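Local coordinates for hypothetical protein (Sus scrofa, PDB 3WOC) that binds heparin and is probably a jacalin-like lectin, made in the prostate and found on boar sperm, with capacitation-related properties, at residues I27-G32 and K38-R43; L62-H65 and H69-S72; V84-N89 and A94-E99. All coordinates share one frame; numbering follows the deposited sequence.

Contact 1: residues I27-G32 and K38-R43; sequences IRVFVG and KSIQVR. With SO4 (sulfate ion), chain G.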
# COMPACT_ATOMS: atom_id res chain seq x y z
N ILE A 27 7.50 -1.80 3.80
CA ILE A 27 6.05 -1.69 3.72
C ILE A 27 5.41 -2.51 4.85
O ILE A 27 5.79 -3.65 5.10
CB ILE A 27 5.53 -2.14 2.32
CG1 ILE A 27 4.33 -1.29 1.86
CG2 ILE A 27 5.28 -3.65 2.28
CD1 ILE A 27 2.99 -1.59 2.53
N ARG A 28 4.45 -1.89 5.54
CA ARG A 28 3.76 -2.53 6.65
C ARG A 28 2.27 -2.63 6.37
O ARG A 28 1.59 -1.61 6.17
CB ARG A 28 4.02 -1.75 7.95
CG ARG A 28 3.69 -2.51 9.23
CD ARG A 28 4.05 -1.67 10.45
NE ARG A 28 5.47 -1.74 10.77
CZ ARG A 28 6.10 -0.92 11.61
NH1 ARG A 28 5.44 0.06 12.21
NH2 ARG A 28 7.39 -1.08 11.84
N VAL A 29 1.76 -3.86 6.34
CA VAL A 29 0.34 -4.11 6.10
C VAL A 29 -0.30 -4.77 7.33
O VAL A 29 0.20 -5.77 7.84
CB VAL A 29 0.11 -4.97 4.84
CG1 VAL A 29 -1.35 -5.35 4.68
CG2 VAL A 29 0.59 -4.24 3.59
N PHE A 30 -1.40 -4.18 7.80
CA PHE A 30 -2.13 -4.72 8.94
C PHE A 30 -3.35 -5.52 8.47
O PHE A 30 -4.23 -4.99 7.79
CB PHE A 30 -2.55 -3.60 9.88
CG PHE A 30 -1.41 -3.00 10.65
CD1 PHE A 30 -1.21 -3.33 11.99
CD2 PHE A 30 -0.54 -2.09 10.05
CE1 PHE A 30 -0.15 -2.77 12.72
CE2 PHE A 30 0.52 -1.53 10.76
CZ PHE A 30 0.71 -1.87 12.10
N VAL A 31 -3.37 -6.80 8.83
CA VAL A 31 -4.43 -7.71 8.43
C VAL A 31 -5.21 -8.20 9.66
O VAL A 31 -4.63 -8.54 10.69
CB VAL A 31 -3.87 -8.92 7.63
CG1 VAL A 31 -4.96 -9.93 7.30
CG2 VAL A 31 -3.19 -8.44 6.34
N GLY A 32 -6.54 -8.20 9.54
CA GLY A 32 -7.42 -8.67 10.61
C GLY A 32 -7.77 -10.14 10.46
O GLY A 32 -7.57 -10.72 9.39
N LYS A 38 -6.49 -3.70 6.68
CA LYS A 38 -7.08 -2.69 7.54
C LYS A 38 -6.41 -1.33 7.40
O LYS A 38 -7.07 -0.29 7.43
CB LYS A 38 -7.05 -3.14 9.00
CG LYS A 38 -7.82 -4.42 9.28
CD LYS A 38 -7.86 -4.75 10.77
CE LYS A 38 -8.66 -3.72 11.57
NZ LYS A 38 -10.10 -3.73 11.24
N SER A 39 -5.08 -1.35 7.27
CA SER A 39 -4.28 -0.15 7.14
C SER A 39 -2.92 -0.47 6.54
O SER A 39 -2.49 -1.62 6.56
CB SER A 39 -4.10 0.53 8.51
OG SER A 39 -3.49 -0.35 9.43
N ILE A 40 -2.26 0.54 5.98
CA ILE A 40 -0.86 0.39 5.58
C ILE A 40 0.06 1.44 6.19
O ILE A 40 -0.39 2.46 6.71
CB ILE A 40 -0.63 0.30 4.02
CG1 ILE A 40 -0.72 1.69 3.36
CG2 ILE A 40 -1.50 -0.78 3.38
CD1 ILE A 40 -2.05 2.01 2.73
N GLN A 41 1.35 1.15 6.13
CA GLN A 41 2.38 2.06 6.59
C GLN A 41 3.59 1.86 5.68
O GLN A 41 3.94 0.72 5.34
CB GLN A 41 2.73 1.78 8.05
CG GLN A 41 3.21 2.99 8.82
CD GLN A 41 3.24 2.77 10.33
OE1 GLN A 41 2.78 1.74 10.84
NE2 GLN A 41 3.79 3.74 11.05
N VAL A 42 4.20 2.96 5.27
CA VAL A 42 5.34 2.91 4.36
C VAL A 42 6.56 3.56 5.01
O VAL A 42 6.45 4.61 5.64
CB VAL A 42 4.98 3.56 2.98
CG1 VAL A 42 4.25 4.88 3.16
CG2 VAL A 42 6.20 3.75 2.09
N ARG A 43 7.71 2.90 4.90
CA ARG A 43 8.95 3.45 5.46
C ARG A 43 9.79 4.15 4.40
O ARG A 43 10.16 3.55 3.39
CB ARG A 43 9.78 2.36 6.15
CG ARG A 43 10.89 2.90 7.04
CD ARG A 43 11.70 1.78 7.67
NE ARG A 43 12.34 0.95 6.66
CZ ARG A 43 13.25 0.01 6.92
NH1 ARG A 43 13.63 -0.23 8.16
NH2 ARG A 43 13.77 -0.69 5.92
S SO4 G . -11.13 -7.44 10.79
O1 SO4 G . -12.56 -7.17 10.77
O2 SO4 G . -10.55 -7.08 9.50
O3 SO4 G . -10.89 -8.86 11.01
O4 SO4 G . -10.49 -6.67 11.85
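Arg28 and Gln41 face each other in an antiparallel hydrogen-bonded pair, Arg28 N giving its hydrogen to Gln41 O at 2.7 Å and Gln41 N returning one to Arg28 O at 2.8 Å. Farther along, Phe30 N bonds to Ser39 O, while Phe30 O takes its hydrogen from Lys38 N, at 2.8 Å, instead of from Ser39 N.

Among side-chain polar contacts, Arg28 and Gln41 run side by side in the same direction, their guanidinium and amide planes 89° apart, and Arg28 NH1 makes a weak bond to Gln41 OE1 at 3.4 Å. The stronger partners lie elsewhere: Arg28 NE forms a salt bridge with Glu61, and Gln41 NE2 bonds to Ser49 O. Lys38, its chain folded at the CG-CD and CD-CE bonds (chi3 67°, chi4 66°), hydrogen-bonds through NZ to O4 of a sulfate, probably from the crystallisation liquor, at 3.0 Å; the same amine also bonds to Tyr125 O.

Round the Phe30 ring the partners are polar: its edge meets Gln41 OE1, while Ser39 OG, buried and without a hydrogen-bond partner in the model, lies 3.4 Å from Phe30 CB.

Apolar contacts lie on the other face, where Val29 CG2 meets Ile40 CG2 at 4.0 Å, with Ile27 CD1 4.3 Å from Ile40 CB.

The pairing is that of a beta hairpin, forming the two central strands of one four-stranded antiparallel sheet in the jacalin-like beta-prism.

Contact 2: residues L62-H65 and H69-S72; sequences LILH and HIIS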
# COMPACT_ATOMS: atom_id res chain seq x y z
N LEU A 62 7.18 -6.26 4.60
CA LEU A 62 8.21 -6.57 3.62
C LEU A 62 9.29 -5.51 3.78
O LEU A 62 9.04 -4.32 3.58
CB LEU A 62 7.66 -6.56 2.19
CG LEU A 62 8.67 -6.63 1.03
CD1 LEU A 62 9.42 -7.96 0.98
CD2 LEU A 62 8.00 -6.33 -0.30
N ILE A 63 10.48 -5.95 4.16
CA ILE A 63 11.61 -5.04 4.31
C ILE A 63 12.50 -5.16 3.07
O ILE A 63 13.02 -6.23 2.75
CB ILE A 63 12.41 -5.28 5.62
CG1 ILE A 63 11.49 -5.21 6.85
CG2 ILE A 63 13.58 -4.30 5.74
CD1 ILE A 63 10.70 -3.91 7.01
N LEU A 64 12.64 -4.04 2.37
CA LEU A 64 13.39 -4.00 1.12
C LEU A 64 14.90 -3.93 1.37
O LEU A 64 15.36 -3.19 2.24
CB LEU A 64 12.94 -2.81 0.27
CG LEU A 64 11.86 -2.98 -0.82
CD1 LEU A 64 11.05 -4.27 -0.69
CD2 LEU A 64 10.94 -1.77 -0.86
N HIS A 65 15.65 -4.74 0.61
CA HIS A 65 17.11 -4.67 0.60
C HIS A 65 17.54 -3.32 0.02
O HIS A 65 16.79 -2.72 -0.74
CB HIS A 65 17.70 -5.81 -0.24
CG HIS A 65 17.27 -7.18 0.18
ND1 HIS A 65 17.28 -7.60 1.49
CD2 HIS A 65 16.84 -8.24 -0.55
CE1 HIS A 65 16.86 -8.85 1.56
NE2 HIS A 65 16.59 -9.26 0.33
N HIS A 69 13.45 -2.30 -4.95
CA HIS A 69 12.26 -1.46 -5.12
C HIS A 69 11.03 -2.28 -5.47
O HIS A 69 11.15 -3.38 -6.01
CB HIS A 69 12.50 -0.45 -6.24
CG HIS A 69 13.70 0.43 -6.04
ND1 HIS A 69 13.75 1.41 -5.07
CD2 HIS A 69 14.88 0.49 -6.70
CE1 HIS A 69 14.92 2.03 -5.14
NE2 HIS A 69 15.62 1.49 -6.12
N ILE A 70 9.85 -1.75 -5.17
CA ILE A 70 8.58 -2.32 -5.65
C ILE A 70 8.37 -1.84 -7.09
O ILE A 70 8.40 -0.64 -7.35
CB ILE A 70 7.35 -1.86 -4.79
CG1 ILE A 70 7.61 -1.99 -3.27
CG2 ILE A 70 6.06 -2.57 -5.24
CD1 ILE A 70 7.66 -3.41 -2.74
N ILE A 71 8.16 -2.78 -8.01
CA ILE A 71 7.94 -2.41 -9.42
C ILE A 71 6.55 -2.78 -9.97
O ILE A 71 6.14 -2.25 -11.00
CB ILE A 71 9.09 -2.88 -10.36
CG1 ILE A 71 9.38 -4.38 -10.19
CG2 ILE A 71 10.35 -2.06 -10.12
CD1 ILE A 71 8.65 -5.26 -11.17
N SER A 72 5.85 -3.69 -9.29
CA SER A 72 4.45 -4.00 -9.65
C SER A 72 3.64 -4.54 -8.47
O SER A 72 4.20 -5.05 -7.51
CB SER A 72 4.37 -4.95 -10.86
OG SER A 72 4.83 -6.25 -10.53
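Leu64 CD2 comes within 4.5 Å of His69 CA, where the second segment begins. His69 meets the first segment through its backbone, because its CB points away; the side chain instead packs on Asn89, Val114 and Pro137, with a bound dioxane, probably from the crystallisation liquor, about 4 Å from it.

Ile70 carries most of the contact. Its CG1 lies anti to the carbonyl carbon (chi1 -47°), and CD1 at the end of that branch reaches back to the first segment. There it meets Leu62 CD2 tip to tip at 3.8 Å, whereas Leu64 lies across the isoleucine at about a right angle, with Leu64 CD1 4.1 Å from Ile70 CD1. The other leucine methyl, Leu64 CD2, touches Ile70 CG1. Two leucines therefore close on one isoleucine branch from different directions. Leu86 adjoins both Leu62 and Ile70, and Leu115 covers Ile70 from strand 114-122.

Farther along the same strand, Ile71 and Ser72 sit together opposite Ile87, a classic bulge against strand 81-88.

No hydrogen bond joins the two segments; the backbone of Leu62 pairs with Ile27 and that of Ile70 with Leu115. Apolar meshing of this kind, where the chain passes from strand 58-63 in one sheet to strand 70-77 in the next, belongs to the interior of a beta-prism, whose three sheets form the sides of a triangular prism around a common apolar core.

Contact 3: residues V84-N89 and A94-E99; sequences VTLITN and ASFGLE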
# COMPACT_ATOMS: atom_id res chain seq x y z
N VAL A 84 -2.90 -8.08 -1.25
CA VAL A 84 -1.86 -7.41 -2.03
C VAL A 84 -0.60 -8.28 -2.06
O VAL A 84 -0.15 -8.76 -1.02
CB VAL A 84 -1.59 -5.97 -1.48
CG1 VAL A 84 -0.12 -5.65 -1.42
CG2 VAL A 84 -2.33 -4.94 -2.33
N THR A 85 -0.07 -8.51 -3.25
CA THR A 85 1.27 -9.06 -3.41
C THR A 85 2.17 -8.09 -4.17
O THR A 85 1.90 -7.74 -5.32
CB THR A 85 1.32 -10.49 -4.04
OG1 THR A 85 2.60 -10.71 -4.65
CG2 THR A 85 0.27 -10.66 -5.09
N LEU A 86 3.23 -7.66 -3.50
CA LEU A 86 4.19 -6.70 -4.04
C LEU A 86 5.35 -7.45 -4.66
O LEU A 86 5.91 -8.36 -4.04
CB LEU A 86 4.70 -5.80 -2.92
CG LEU A 86 3.69 -5.25 -1.91
CD1 LEU A 86 4.39 -4.95 -0.62
CD2 LEU A 86 3.00 -4.00 -2.45
N ILE A 87 5.72 -7.08 -5.88
CA ILE A 87 6.84 -7.73 -6.55
C ILE A 87 8.01 -6.75 -6.72
O ILE A 87 7.82 -5.58 -7.05
CB ILE A 87 6.40 -8.47 -7.87
CG1 ILE A 87 7.08 -7.91 -9.13
CG2 ILE A 87 4.87 -8.53 -8.01
CD1 ILE A 87 8.23 -8.76 -9.62
N THR A 88 9.23 -7.23 -6.46
CA THR A 88 10.42 -6.38 -6.50
C THR A 88 11.22 -6.54 -7.78
O THR A 88 11.08 -7.54 -8.49
CB THR A 88 11.37 -6.63 -5.29
OG1 THR A 88 11.95 -7.93 -5.38
CG2 THR A 88 10.63 -6.49 -3.95
N ASN A 89 12.08 -5.56 -8.06
CA ASN A 89 13.04 -5.61 -9.17
C ASN A 89 14.14 -6.66 -8.97
O ASN A 89 14.95 -6.90 -9.87
CB ASN A 89 13.65 -4.22 -9.42
CG ASN A 89 14.51 -3.71 -8.25
OD1 ASN A 89 15.33 -2.82 -8.42
ND2 ASN A 89 14.31 -4.27 -7.06
N ALA A 94 5.95 -10.51 -1.91
CA ALA A 94 5.44 -10.58 -0.55
C ALA A 94 3.92 -10.46 -0.53
O ALA A 94 3.37 -9.42 -0.89
CB ALA A 94 6.08 -9.51 0.32
N SER A 95 3.25 -11.54 -0.12
CA SER A 95 1.80 -11.60 -0.12
C SER A 95 1.19 -11.23 1.23
O SER A 95 1.64 -11.71 2.28
CB SER A 95 1.31 -12.99 -0.54
OG SER A 95 1.54 -13.20 -1.92
N PHE A 96 0.18 -10.36 1.19
CA PHE A 96 -0.53 -9.91 2.38
C PHE A 96 -2.03 -10.08 2.14
O PHE A 96 -2.52 -9.77 1.06
CB PHE A 96 -0.23 -8.44 2.68
CG PHE A 96 1.24 -8.11 2.74
CD1 PHE A 96 1.92 -8.12 3.95
CD2 PHE A 96 1.95 -7.79 1.59
CE1 PHE A 96 3.28 -7.81 4.01
CE2 PHE A 96 3.31 -7.48 1.64
CZ PHE A 96 3.97 -7.49 2.85
N GLY A 97 -2.75 -10.56 3.16
CA GLY A 97 -4.20 -10.69 3.09
C GLY A 97 -4.73 -11.93 2.38
O GLY A 97 -3.96 -12.74 1.85
N LEU A 98 -6.05 -12.06 2.36
CA LEU A 98 -6.72 -13.23 1.79
C LEU A 98 -7.08 -13.02 0.32
O LEU A 98 -7.65 -12.00 -0.04
CB LEU A 98 -7.98 -13.56 2.61
CG LEU A 98 -8.88 -14.74 2.24
CD1 LEU A 98 -8.20 -16.08 2.52
CD2 LEU A 98 -10.19 -14.64 2.99
N GLU A 99 -6.74 -13.99 -0.52
CA GLU A 99 -7.01 -13.92 -1.96
C GLU A 99 -8.48 -14.15 -2.29
O GLU A 99 -8.89 -15.29 -2.54
CB GLU A 99 -6.17 -14.94 -2.72
CG GLU A 99 -4.75 -14.51 -3.00
CD GLU A 99 -4.10 -15.40 -4.04
OE1 GLU A 99 -4.57 -15.40 -5.20
OE2 GLU A 99 -3.13 -16.11 -3.69
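Val84 O accepts the hydrogen of Phe96 N at 2.7 Å, the shortest polar bond between the two strands, and the same oxygen receives a CA-H...O contact from Ser95. It also lies at the edge of the Phe96 ring, 3.5 Å from CD2. The reciprocal bond of this antiparallel hydrogen-bonded pair runs from Val84 N to Phe96 O at 2.9 Å.

The next hydrogen-bonded pair, Leu86 with Ala94, is less regular. Ala94 N reaches Leu86 O in the carbonyl plane, but Leu86 N approaches Ala94 O from above that plane, 36° out of it, at 3.2 Å. Strands 81-88 and 93-97 form a beta hairpin of the jacalin-like fold, with strand 93-97 at the margin of its four-stranded antiparallel sheet.

The inward face carries Val84, Leu86, Ala94 and Phe96. With CG anti to the carbonyl carbon (chi1 -52°), Phe96 swings its ring beside the neighbouring strand, where Leu86 crosses it at about a right angle and Leu86 CD1 meets Phe96 CE2 at 3.6 Å. Val84 CG1 stands 4.2 Å from Phe96 CD2. Ile27, Val29 and Leu62 of the neighbouring sheet pack against the same phenylalanine, which thus sits at the junction of the two sheets.

Thr85 and Ser95 form the non-hydrogen-bonded pair of the outward face, with Ser95 OG 3.4 Å from Thr85 CB. Tyr74 borders Thr85, and His83 lies against Ser95.

How the contacts relate
Contacts 1 and 3 are hairpins of two different sheets, each pairing backbones on neighbouring strands, whereas contact 2 holds together the chain passing between those sheets by apolar side chains alone. Strand 58-63 of contact 2 adjoins strand 24-31 of contact 1, and strand 70-77 adjoins strand 81-88 of contact 3. The buried faces of all three converge: Ile27, Leu62 and Ile70 pack on Leu86, and Val29 CB lies 3.7 Å from Phe96 CD1. Chemistry changes away from this shared core. Contact 1 has charged and amide groups on its more open face and a sulfate at the end by the turn, contact 3 shows small hydroxyls outward, and the touching residues of contact 2 are mostly buried.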